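PDB 1DMH: catechol 1,2-dioxygenase from Acinetobacter sp., which catalyses the iron(III)-dependent intradiol cleavage of catechol by dioxygen to cis,cis-muconate, the first step of catechol breakdown in the beta-ketoadipate pathway. Local coordinates for residues 226-229 with 235-238; 87-92 with 101-106; 114-119 with 150-155; 138-141 with 147-150. All coordinates share one frame; numbering follows the deposited sequence.

Interaction 1 of 4, residues 226-229 with 235-238; sequences HYFV and RKLT. With FE (Fe (III) ion), chain C; MCT (4-methylcatechol), chain D.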
loop_
_atom_site.group_PDB
_atom_site.type_symbol
_atom_site.label_atom_id
_atom_site.label_comp_id
_atom_site.label_asym_id
_atom_site.label_seq_id
_atom_site.Cartn_x
_atom_site.Cartn_y
_atom_site.Cartn_z
ATOM N N HIS A 226 16.400 21.255 5.007
ATOM C CA HIS A 226 16.780 20.456 3.835
ATOM C C HIS A 226 17.616 21.248 2.827
ATOM O O HIS A 226 17.426 22.447 2.670
ATOM C CB HIS A 226 15.523 19.990 3.096
ATOM C CG HIS A 226 14.688 19.022 3.866
ATOM N ND1 HIS A 226 14.901 17.656 3.823
ATOM C CD2 HIS A 226 13.646 19.219 4.709
ATOM C CE1 HIS A 226 14.021 17.055 4.606
ATOM N NE2 HIS A 226 13.250 17.979 5.153
ATOM N N TYR A 227 18.510 20.548 2.134
ATOM C CA TYR A 227 19.338 21.129 1.090
ATOM C C TYR A 227 19.434 20.230 -0.150
ATOM O O TYR A 227 19.506 18.999 -0.039
ATOM C CB TYR A 227 20.799 21.288 1.528
ATOM C CG TYR A 227 21.142 22.394 2.484
ATOM C CD1 TYR A 227 20.915 22.259 3.855
ATOM C CD2 TYR A 227 21.743 23.561 2.015
ATOM C CE1 TYR A 227 21.289 23.270 4.749
ATOM C CE2 TYR A 227 22.122 24.580 2.884
ATOM C CZ TYR A 227 21.900 24.432 4.247
ATOM O OH TYR A 227 22.301 25.430 5.101
ATOM N N PHE A 228 19.452 20.880 -1.315
ATOM C CA PHE A 228 19.748 20.266 -2.609
ATOM C C PHE A 228 20.850 21.250 -3.046
ATOM O O PHE A 228 20.685 22.466 -2.922
ATOM C CB PHE A 228 18.627 20.393 -3.633
ATOM C CG PHE A 228 17.728 19.203 -3.726
ATOM C CD1 PHE A 228 18.154 17.934 -3.347
ATOM C CD2 PHE A 228 16.454 19.353 -4.222
ATOM C CE1 PHE A 228 17.291 16.826 -3.462
ATOM C CE2 PHE A 228 15.586 18.261 -4.343
ATOM C CZ PHE A 228 16.006 16.994 -3.962
ATOM N N VAL A 229 21.989 20.742 -3.487
ATOM C CA VAL A 229 23.015 21.622 -4.012
ATOM C C VAL A 229 23.452 20.973 -5.327
ATOM O O VAL A 229 23.802 19.785 -5.368
ATOM C CB VAL A 229 24.250 21.758 -3.080
ATOM C CG1 VAL A 229 25.248 22.785 -3.675
ATOM C CG2 VAL A 229 23.812 22.215 -1.690
ATOM N N ARG A 235 28.157 16.068 -8.765
ATOM C CA ARG A 235 26.942 15.291 -8.535
ATOM C C ARG A 235 26.005 16.136 -7.672
ATOM O O ARG A 235 26.448 17.027 -6.939
ATOM C CB ARG A 235 27.269 13.970 -7.821
ATOM C CG ARG A 235 28.268 13.082 -8.588
ATOM C CD ARG A 235 28.415 11.702 -7.944
ATOM N NE ARG A 235 28.853 11.787 -6.556
ATOM C CZ ARG A 235 28.950 10.742 -5.736
ATOM N NH1 ARG A 235 28.645 9.511 -6.157
ATOM N NH2 ARG A 235 29.357 10.930 -4.486
ATOM N N LYS A 236 24.709 15.872 -7.771
ATOM C CA LYS A 236 23.738 16.625 -6.983
ATOM C C LYS A 236 23.769 16.099 -5.543
ATOM O O LYS A 236 23.671 14.880 -5.298
ATOM C CB LYS A 236 22.351 16.473 -7.578
ATOM C CG LYS A 236 21.324 17.322 -6.935
ATOM C CD LYS A 236 20.013 17.053 -7.635
ATOM C CE LYS A 236 18.943 18.012 -7.159
ATOM N NZ LYS A 236 17.744 17.909 -8.050
ATOM N N LEU A 237 23.929 17.020 -4.595
ATOM C CA LEU A 237 24.014 16.660 -3.178
ATOM C C LEU A 237 22.647 16.795 -2.526
ATOM O O LEU A 237 21.973 17.802 -2.701
ATOM C CB LEU A 237 24.978 17.614 -2.432
ATOM C CG LEU A 237 25.739 17.269 -1.135
ATOM C CD1 LEU A 237 25.914 18.545 -0.376
ATOM C CD2 LEU A 237 25.086 16.189 -0.334
ATOM N N THR A 238 22.235 15.780 -1.778
ATOM C CA THR A 238 20.986 15.838 -1.033
ATOM C C THR A 238 21.403 15.667 0.421
ATOM O O THR A 238 22.072 14.690 0.758
ATOM C CB THR A 238 20.014 14.686 -1.394
ATOM O OG1 THR A 238 19.611 14.830 -2.759
ATOM C CG2 THR A 238 18.759 14.695 -0.472
HETATM FE FE FE C . 11.837 17.746 6.680
HETATM C C1 MCT D . 9.983 13.035 6.794
HETATM C C2 MCT D . 11.074 13.749 6.269
HETATM C C3 MCT D . 11.108 15.147 6.453
HETATM O O3 MCT D . 12.167 15.857 5.949
HETATM C C4 MCT D . 10.104 15.820 7.128
HETATM O O4 MCT D . 10.191 17.182 7.282
HETATM C C5 MCT D . 9.031 15.146 7.648
HETATM C C6 MCT D . 8.972 13.672 7.469
HETATM C C MCT D . 9.922 11.508 6.603
HETATM O O HOH W 1 10.474 15.989 5.377
#

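Interaction 2 of 4, residues 87-92 with 101-106; sequences RMDAED and TPRTIE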
loop_
_atom_site.group_PDB
_atom_site.type_symbol
_atom_site.label_atom_id
_atom_site.label_comp_id
_atom_site.label_asym_id
_atom_site.label_seq_id
_atom_site.Cartn_x
_atom_site.Cartn_y
_atom_site.Cartn_z
ATOM N N ARG A 87 23.385 2.279 0.999
ATOM C CA ARG A 87 23.852 1.609 -0.199
ATOM C C ARG A 87 24.662 2.600 -1.027
ATOM O O ARG A 87 25.753 2.261 -1.525
ATOM C CB ARG A 87 22.676 1.073 -0.996
ATOM C CG ARG A 87 21.922 -0.042 -0.298
ATOM C CD ARG A 87 20.720 -0.418 -1.130
ATOM N NE ARG A 87 21.106 -1.138 -2.342
ATOM C CZ ARG A 87 20.587 -0.928 -3.555
ATOM N NH1 ARG A 87 19.642 0.003 -3.765
ATOM N NH2 ARG A 87 20.996 -1.688 -4.566
ATOM N N MET A 88 24.148 3.824 -1.173
ATOM C CA MET A 88 24.872 4.841 -1.931
ATOM C C MET A 88 26.243 5.134 -1.316
ATOM O O MET A 88 27.240 5.287 -2.048
ATOM C CB MET A 88 24.048 6.106 -2.039
ATOM C CG MET A 88 22.935 5.950 -3.028
ATOM S SD MET A 88 22.035 7.493 -3.314
ATOM C CE MET A 88 20.679 7.419 -2.141
ATOM N N ASP A 89 26.307 5.201 0.014
ATOM C CA ASP A 89 27.589 5.430 0.683
ATOM C C ASP A 89 28.567 4.289 0.426
ATOM O O ASP A 89 29.754 4.517 0.158
ATOM C CB ASP A 89 27.428 5.582 2.180
ATOM C CG ASP A 89 26.797 6.889 2.564
ATOM O OD1 ASP A 89 26.831 7.841 1.763
ATOM O OD2 ASP A 89 26.282 6.966 3.684
ATOM N N ALA A 90 28.064 3.062 0.514
ATOM C CA ALA A 90 28.892 1.889 0.273
ATOM C C ALA A 90 29.456 1.942 -1.150
ATOM O O ALA A 90 30.643 1.685 -1.368
ATOM C CB ALA A 90 28.057 0.611 0.463
ATOM N N GLU A 91 28.599 2.268 -2.114
ATOM C CA GLU A 91 29.008 2.337 -3.508
ATOM C C GLU A 91 30.067 3.420 -3.709
ATOM O O GLU A 91 31.041 3.208 -4.424
ATOM C CB GLU A 91 27.802 2.612 -4.373
ATOM C CG GLU A 91 28.048 2.403 -5.818
ATOM C CD GLU A 91 26.869 2.855 -6.654
ATOM O OE1 GLU A 91 26.625 4.086 -6.736
ATOM O OE2 GLU A 91 26.169 1.981 -7.217
ATOM N N ASP A 92 29.887 4.576 -3.074
ATOM C CA ASP A 92 30.883 5.642 -3.177
ATOM C C ASP A 92 32.211 5.206 -2.535
ATOM O O ASP A 92 33.289 5.484 -3.076
ATOM C CB ASP A 92 30.424 6.933 -2.486
ATOM C CG ASP A 92 29.364 7.692 -3.267
ATOM O OD1 ASP A 92 29.047 7.335 -4.418
ATOM O OD2 ASP A 92 28.860 8.690 -2.707
ATOM N N THR A 101 30.720 16.316 2.489
ATOM C CA THR A 101 29.465 16.605 3.178
ATOM C C THR A 101 28.617 15.350 2.985
ATOM O O THR A 101 28.269 15.015 1.866
ATOM C CB THR A 101 28.731 17.817 2.568
ATOM O OG1 THR A 101 29.516 19.002 2.759
ATOM C CG2 THR A 101 27.379 17.999 3.227
ATOM N N PRO A 102 28.253 14.666 4.085
ATOM C CA PRO A 102 27.455 13.436 4.113
ATOM C C PRO A 102 26.083 13.619 3.500
ATOM O O PRO A 102 25.443 14.637 3.737
ATOM C CB PRO A 102 27.318 13.147 5.612
ATOM C CG PRO A 102 28.513 13.822 6.214
ATOM C CD PRO A 102 28.497 15.119 5.465
ATOM N N ARG A 103 25.627 12.635 2.729
ATOM C CA ARG A 103 24.288 12.702 2.154
ATOM C C ARG A 103 23.320 12.232 3.227
ATOM O O ARG A 103 23.722 11.578 4.186
ATOM C CB ARG A 103 24.141 11.729 0.972
ATOM C CG ARG A 103 24.442 10.268 1.332
ATOM C CD ARG A 103 23.882 9.301 0.301
ATOM N NE ARG A 103 24.337 9.580 -1.059
ATOM C CZ ARG A 103 25.543 9.284 -1.535
ATOM N NH1 ARG A 103 26.433 8.668 -0.769
ATOM N NH2 ARG A 103 25.851 9.588 -2.793
ATOM N N THR A 104 22.052 12.595 3.101
ATOM C CA THR A 104 21.056 12.011 3.990
ATOM C C THR A 104 19.724 12.086 3.257
ATOM O O THR A 104 19.687 12.572 2.127
ATOM C CB THR A 104 21.024 12.577 5.464
ATOM O OG1 THR A 104 20.286 11.636 6.260
ATOM C CG2 THR A 104 20.353 13.937 5.577
ATOM N N ILE A 105 18.638 11.618 3.863
ATOM C CA ILE A 105 17.396 11.544 3.100
ATOM C C ILE A 105 16.739 12.839 2.654
ATOM O O ILE A 105 16.828 13.883 3.303
ATOM C CB ILE A 105 16.327 10.612 3.799
ATOM C CG1 ILE A 105 15.615 11.340 4.958
ATOM C CG2 ILE A 105 17.022 9.328 4.294
ATOM C CD1 ILE A 105 14.446 10.545 5.542
ATOM N N GLU A 106 16.100 12.751 1.500
ATOM C CA GLU A 106 15.408 13.876 0.923
ATOM C C GLU A 106 14.114 14.117 1.678
ATOM O O GLU A 106 13.750 15.257 1.937
ATOM C CB GLU A 106 15.104 13.590 -0.561
ATOM C CG GLU A 106 14.292 14.661 -1.267
ATOM C CD GLU A 106 14.018 14.301 -2.723
ATOM O OE1 GLU A 106 14.826 13.564 -3.336
ATOM O OE2 GLU A 106 13.003 14.771 -3.264
HETATM O O HOH W 2 27.582 10.548 2.567
#

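Interaction 3 of 4, residues 114-119 with 150-155; sequences APESVG and NAKVEI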
loop_
_atom_site.group_PDB
_atom_site.type_symbol
_atom_site.label_atom_id
_atom_site.label_comp_id
_atom_site.label_asym_id
_atom_site.label_seq_id
_atom_site.Cartn_x
_atom_site.Cartn_y
_atom_site.Cartn_z
ATOM N N ALA A 114 10.543 26.823 -6.752
ATOM C CA ALA A 114 10.635 27.924 -5.802
ATOM C C ALA A 114 11.320 29.141 -6.406
ATOM O O ALA A 114 12.114 29.014 -7.327
ATOM C CB ALA A 114 11.399 27.472 -4.566
ATOM N N PRO A 115 10.975 30.351 -5.927
ATOM C CA PRO A 115 11.649 31.518 -6.488
ATOM C C PRO A 115 13.164 31.370 -6.360
ATOM O O PRO A 115 13.677 30.723 -5.434
ATOM C CB PRO A 115 11.080 32.672 -5.659
ATOM C CG PRO A 115 10.597 31.997 -4.397
ATOM C CD PRO A 115 9.944 30.782 -4.977
ATOM N N GLU A 116 13.880 31.962 -7.304
ATOM C CA GLU A 116 15.328 31.874 -7.321
ATOM C C GLU A 116 16.010 33.263 -7.286
ATOM O O GLU A 116 15.473 34.234 -7.816
ATOM C CB GLU A 116 15.719 31.108 -8.575
ATOM C CG GLU A 116 17.177 31.072 -8.837
ATOM C CD GLU A 116 17.436 30.521 -10.202
ATOM O OE1 GLU A 116 17.059 29.350 -10.433
ATOM O OE2 GLU A 116 17.996 31.263 -11.046
ATOM N N SER A 117 17.172 33.367 -6.648
ATOM C CA SER A 117 17.876 34.645 -6.598
ATOM C C SER A 117 19.351 34.387 -6.367
ATOM O O SER A 117 19.741 33.286 -5.975
ATOM C CB SER A 117 17.337 35.517 -5.474
ATOM O OG SER A 117 17.578 34.881 -4.248
ATOM N N VAL A 118 20.176 35.402 -6.600
ATOM C CA VAL A 118 21.603 35.229 -6.423
ATOM C C VAL A 118 22.072 35.690 -5.062
ATOM O O VAL A 118 21.705 36.781 -4.611
ATOM C CB VAL A 118 22.418 36.010 -7.490
ATOM C CG1 VAL A 118 23.939 35.817 -7.233
ATOM C CG2 VAL A 118 22.038 35.554 -8.882
ATOM N N GLY A 119 22.872 34.829 -4.427
ATOM C CA GLY A 119 23.482 35.097 -3.135
ATOM C C GLY A 119 22.660 35.294 -1.872
ATOM O O GLY A 119 23.134 34.950 -0.797
ATOM N N ASN A 150 27.930 30.309 -8.576
ATOM C CA ASN A 150 26.957 29.743 -9.490
ATOM C C ASN A 150 26.390 28.366 -9.172
ATOM O O ASN A 150 25.700 27.778 -10.008
ATOM C CB ASN A 150 27.527 29.762 -10.900
ATOM C CG ASN A 150 27.807 31.185 -11.382
ATOM O OD1 ASN A 150 28.521 31.385 -12.364
ATOM N ND2 ASN A 150 27.235 32.182 -10.689
ATOM N N ALA A 151 26.670 27.851 -7.977
ATOM C CA ALA A 151 26.109 26.567 -7.566
ATOM C C ALA A 151 24.663 26.879 -7.181
ATOM O O ALA A 151 24.363 27.991 -6.734
ATOM C CB ALA A 151 26.884 26.016 -6.359
ATOM N N LYS A 152 23.747 25.938 -7.364
ATOM C CA LYS A 152 22.355 26.213 -6.985
ATOM C C LYS A 152 22.049 25.505 -5.670
ATOM O O LYS A 152 22.092 24.272 -5.590
ATOM C CB LYS A 152 21.400 25.709 -8.044
ATOM C CG LYS A 152 19.920 25.971 -7.791
ATOM C CD LYS A 152 19.193 25.456 -9.012
ATOM C CE LYS A 152 17.734 25.786 -9.040
ATOM N NZ LYS A 152 17.189 25.552 -10.419
ATOM N N VAL A 153 21.760 26.301 -4.649
ATOM C CA VAL A 153 21.467 25.784 -3.324
ATOM C C VAL A 153 19.957 25.861 -3.112
ATOM O O VAL A 153 19.388 26.956 -3.138
ATOM C CB VAL A 153 22.165 26.633 -2.228
ATOM C CG1 VAL A 153 21.886 26.042 -0.845
ATOM C CG2 VAL A 153 23.679 26.703 -2.486
ATOM N N GLU A 154 19.308 24.712 -2.932
ATOM C CA GLU A 154 17.875 24.698 -2.681
ATOM C C GLU A 154 17.614 24.340 -1.222
ATOM O O GLU A 154 18.081 23.318 -0.743
ATOM C CB GLU A 154 17.184 23.693 -3.584
ATOM C CG GLU A 154 17.407 24.003 -5.036
ATOM C CD GLU A 154 16.660 23.052 -5.940
ATOM O OE1 GLU A 154 15.413 23.047 -5.909
ATOM O OE2 GLU A 154 17.331 22.310 -6.676
ATOM N N ILE A 155 16.855 25.193 -0.538
ATOM C CA ILE A 155 16.552 25.024 0.872
ATOM C C ILE A 155 15.057 25.022 1.140
ATOM O O ILE A 155 14.311 25.813 0.561
ATOM C CB ILE A 155 17.183 26.173 1.683
ATOM C CG1 ILE A 155 18.667 26.293 1.310
ATOM C CG2 ILE A 155 17.013 25.927 3.183
ATOM C CD1 ILE A 155 19.411 27.294 2.131
#

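Interaction 4 of 4, residues 138-141 with 147-150; sequences GTIF and PLPN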
loop_
_atom_site.group_PDB
_atom_site.type_symbol
_atom_site.label_atom_id
_atom_site.label_comp_id
_atom_site.label_asym_id
_atom_site.label_seq_id
_atom_site.Cartn_x
_atom_site.Cartn_y
_atom_site.Cartn_z
ATOM N N GLY A 138 26.594 30.217 4.341
ATOM C CA GLY A 138 27.724 29.334 4.212
ATOM C C GLY A 138 28.358 29.489 2.859
ATOM O O GLY A 138 27.980 30.360 2.080
ATOM N N THR A 139 29.330 28.632 2.588
ATOM C CA THR A 139 30.038 28.658 1.323
ATOM C C THR A 139 29.908 27.286 0.682
ATOM O O THR A 139 29.865 26.276 1.382
ATOM C CB THR A 139 31.554 28.950 1.536
ATOM O OG1 THR A 139 31.723 30.234 2.156
ATOM C CG2 THR A 139 32.305 28.913 0.189
ATOM N N ILE A 140 29.823 27.249 -0.643
ATOM C CA ILE A 140 29.767 25.972 -1.339
ATOM C C ILE A 140 31.160 25.739 -1.939
ATOM O O ILE A 140 31.685 26.606 -2.625
ATOM C CB ILE A 140 28.729 25.982 -2.483
ATOM C CG1 ILE A 140 27.335 26.262 -1.915
ATOM C CG2 ILE A 140 28.781 24.642 -3.245
ATOM C CD1 ILE A 140 26.882 25.244 -0.856
ATOM N N PHE A 141 31.757 24.581 -1.674
ATOM C CA PHE A 141 33.077 24.245 -2.211
ATOM C C PHE A 141 33.022 23.164 -3.279
ATOM O O PHE A 141 32.267 22.202 -3.134
ATOM C CB PHE A 141 33.997 23.762 -1.101
ATOM C CG PHE A 141 34.285 24.796 -0.064
ATOM C CD1 PHE A 141 35.258 25.768 -0.288
ATOM C CD2 PHE A 141 33.605 24.799 1.145
ATOM C CE1 PHE A 141 35.555 26.726 0.680
ATOM C CE2 PHE A 141 33.897 25.757 2.130
ATOM C CZ PHE A 141 34.873 26.717 1.892
ATOM N N PRO A 147 35.929 27.656 -3.394
ATOM C CA PRO A 147 34.594 28.254 -3.365
ATOM C C PRO A 147 33.977 28.165 -4.743
ATOM O O PRO A 147 34.632 28.475 -5.729
ATOM C CB PRO A 147 34.884 29.687 -2.932
ATOM C CG PRO A 147 36.024 29.484 -1.989
ATOM C CD PRO A 147 36.901 28.626 -2.869
ATOM N N LEU A 148 32.709 27.770 -4.808
ATOM C CA LEU A 148 32.044 27.584 -6.082
ATOM C C LEU A 148 30.914 28.557 -6.397
ATOM O O LEU A 148 29.798 28.411 -5.890
ATOM C CB LEU A 148 31.465 26.163 -6.140
ATOM C CG LEU A 148 31.602 25.178 -7.309
ATOM C CD1 LEU A 148 30.456 24.159 -7.195
ATOM C CD2 LEU A 148 31.525 25.872 -8.642
ATOM N N PRO A 149 31.192 29.606 -7.181
ATOM C CA PRO A 149 30.099 30.528 -7.516
ATOM C C PRO A 149 29.161 29.839 -8.500
ATOM O O PRO A 149 29.543 28.887 -9.169
ATOM C CB PRO A 149 30.833 31.718 -8.151
ATOM C CG PRO A 149 31.999 31.053 -8.800
ATOM C CD PRO A 149 32.475 30.129 -7.677
ATOM N N ASN A 150 27.930 30.309 -8.576
ATOM C CA ASN A 150 26.957 29.743 -9.490
ATOM C C ASN A 150 26.390 28.366 -9.172
ATOM O O ASN A 150 25.700 27.778 -10.008
ATOM C CB ASN A 150 27.527 29.762 -10.900
ATOM C CG ASN A 150 27.807 31.185 -11.382
ATOM O OD1 ASN A 150 28.521 31.385 -12.364
ATOM N ND2 ASN A 150 27.235 32.182 -10.689
#

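Interaction 1 of 4, residues 226-229 with 235-238
Val229 and Leu237 face each other as a hydrogen-bonded antiparallel pair, the N-H of each donating to the carbonyl of the other, while Phe228 and Thr238 form the adjoining non-hydrogen-bonded pair. This is a beta hairpin of strands 220-230 and 237-243, part of the mixed sheet of an intradiol dioxygenase. The bond from Leu237 N to Val229 O is 2.9 Å and nearly straight at 170°; its return partner, Val229 N to Leu237 O, is 3.0 Å. Leu237 O also receives a CA-H...O contact from Phe228, just beyond this pair of bonds.

Phe228 does most of the side-chain work. Lys236 reaches over one face of its ring with a fully extended chain, CG anti to the backbone N (chi1 -174°), which carries NZ to 4.3 Å from the ring centroid, almost on the ring normal: a cation-pi contact with a CH-pi contact from CE beside it. Thr238 runs alongside and meets the ring in its plane, OG1 lying 3.1 Å from Phe228 CE1. Tyr110 adds an edge-to-face partner from elsewhere in the chain. On the opposite face of the sheet Val229 and Leu237 pack side by side and both rest on Leu290 of strand 283-291.

The strand also delivers His226 to the active site, where its ring stacks on Trp156. Together with Tyr164 and His224 it binds the ferric ion, which 4-methylcatechol chelates through both oxygens; His226 NE2 binds the iron at 2.1 Å, with MCT O3 2.5 Å from NE2 as a neighbouring ligand of the same ion.

Interaction 2 of 4, residues 87-92 with 101-106
Arg103 reaches across to helix 80-94 and is held there by two aspartates one helical turn apart, Asp89 and Asp92, in a salt-bridge network. The shortest of the three bonds is from NH1, 2.7 Å to Asp89 OD1, which it meets on the anti side of the carboxylate. Asp92 is gripped end-on: NH1 and NH2 both converge on its OD2, each at 3.1 Å and from the same face of the carboxylate. All three bonds lie within about 5° of the guanidinium plane, although both carboxylates are turned roughly 50° from it.

The nonpolar contribution is Met88, whose CB sits over the centre of one guanidinium face, 3.5 Å from Arg103 CZ. A bend at chi3 (55°) turns the end of the arginine to bring that face against the helix.

A water adds an indirect link: it donates to Asp89 OD1 and accepts from Arg103 N, joining the helix side chain to the loop backbone.

Both acids have second cationic partners, Arg258 at Asp89 OD2 and Arg235 at Asp92 OD1. With each carboxylate shared between two arginines, both aspartates would be expected to stay ionised, and the network ties helix 80-94 electrostatically to the 101-106 loop and, through Arg235, to the region of the 220-243 hairpin.

Interaction 3 of 4, residues 114-119 with 150-155
Glu116 and Lys152 make the direct contact here, a long salt bridge with Glu116 OE1 3.8 Å from Lys152 NZ. No hydrogen bond joins the two segments. CE of the lysine lies almost as close, 3.9 Å from Glu116 OE1, so the carboxylate oxygen meets the last two atoms of the chain together. The side chains cross at about a right angle. Each starts with CG anti to the backbone N (chi1 173° for Glu116, -178° for Lys152), and each stays extended beyond CG, which lets them meet at their charged ends while the backbones remain well apart.

What separates those backbones is strand 179-183. Strand 116-118 pairs with it in parallel, through backbone bonds of Ser117 to Ser181 and Ile183, and strand 152-157 pairs with it antiparallel. The salt bridge therefore spans a strand of the mixed sheet, over the side chains between: Glu116 touches Ile183, and Lys152 touches Ser181. Farther along, Lys152 also packs on Ser230 of strand 220-230, and Glu154 hydrogen-bonds to Tyr110. The inward residues Val153 and Ile155 face strand 133-141, resting on Ile140 and Leu136.

At this spacing on the protein surface, away from the iron, the attraction is probably weak and screened by solvent, with little directional hold on either side chain; the pairing of both strands with 179-183 sets the distance between their backbones.

Interaction 4 of 4, residues 138-141 with 147-150
Phe141 and Pro147 meet where the chain leaves strand 133-141 for strand 152-157, a tight connection between strands not paired with each other, closed by a single backbone bridge. Phe141 starts with CG anti to its carbonyl carbon (chi1 -64°). Although its CB points away from the loop, this torsion brings the ring back obliquely against the proline, with Phe141 CE1 3.9 Å from Pro147 CG and Phe141 CD1 3.7 Å from Pro147 N.

Thr139, two residues back on the strand, lies alongside Pro147 and points the same way. Its CG2 is set anti to the backbone N and covers one face of the Phe141 ring toward the rim, while approaching Pro147 CB at 4.1 Å. Methyl, ring and proline form one small apolar cluster at the surface.

Ile140 supplies the polar link. Its carbonyl oxygen accepts from Leu148 N at 2.7 Å, with the donor tilted 20° from the carbonyl plane, and Pro147 CA-H leans on the same oxygen. Side chain to side chain, Ile140 CG2 and Leu148 CB pack at 4.2 Å.

Around the turn, Phe141 bonds through its backbone to Leu290 and Leu292 and lays its ring against Asp289 and Lys291 of strand 283-291. Ile140 faces Leu290 and pairs through its backbone with Gly188, just before strand 189-195, placing strand 133-141 between these two neighbours, while strand 152-157 pairs with 179-183 and 220-230.

How the interactions relate
Interaction 1 is central: it holds the iron ligand His226 and touches each of the other three. Toward interaction 2, centred 11 Å away, Arg235 NH1 bonds Asp92 OD1 at 2.8 Å, and Glu106 O packs 3.2 Å from His226 CE1, bringing the 101-106 loop beside the metal site; the Arg103 side chain itself remains about 14 Å from 4-methylcatechol. Interaction 3 joins through neighbouring strands, Phe228 O lying 2.6 Å from Glu154 N. Interactions 3 and 4 share Asn150 and meet where Val153 CG2 packs 3.7 Å from Ile140 CG1. Interaction 4 touches interaction 1 through Val229 and Ile140, whereas interaction 2 contacts neither 3 nor 4.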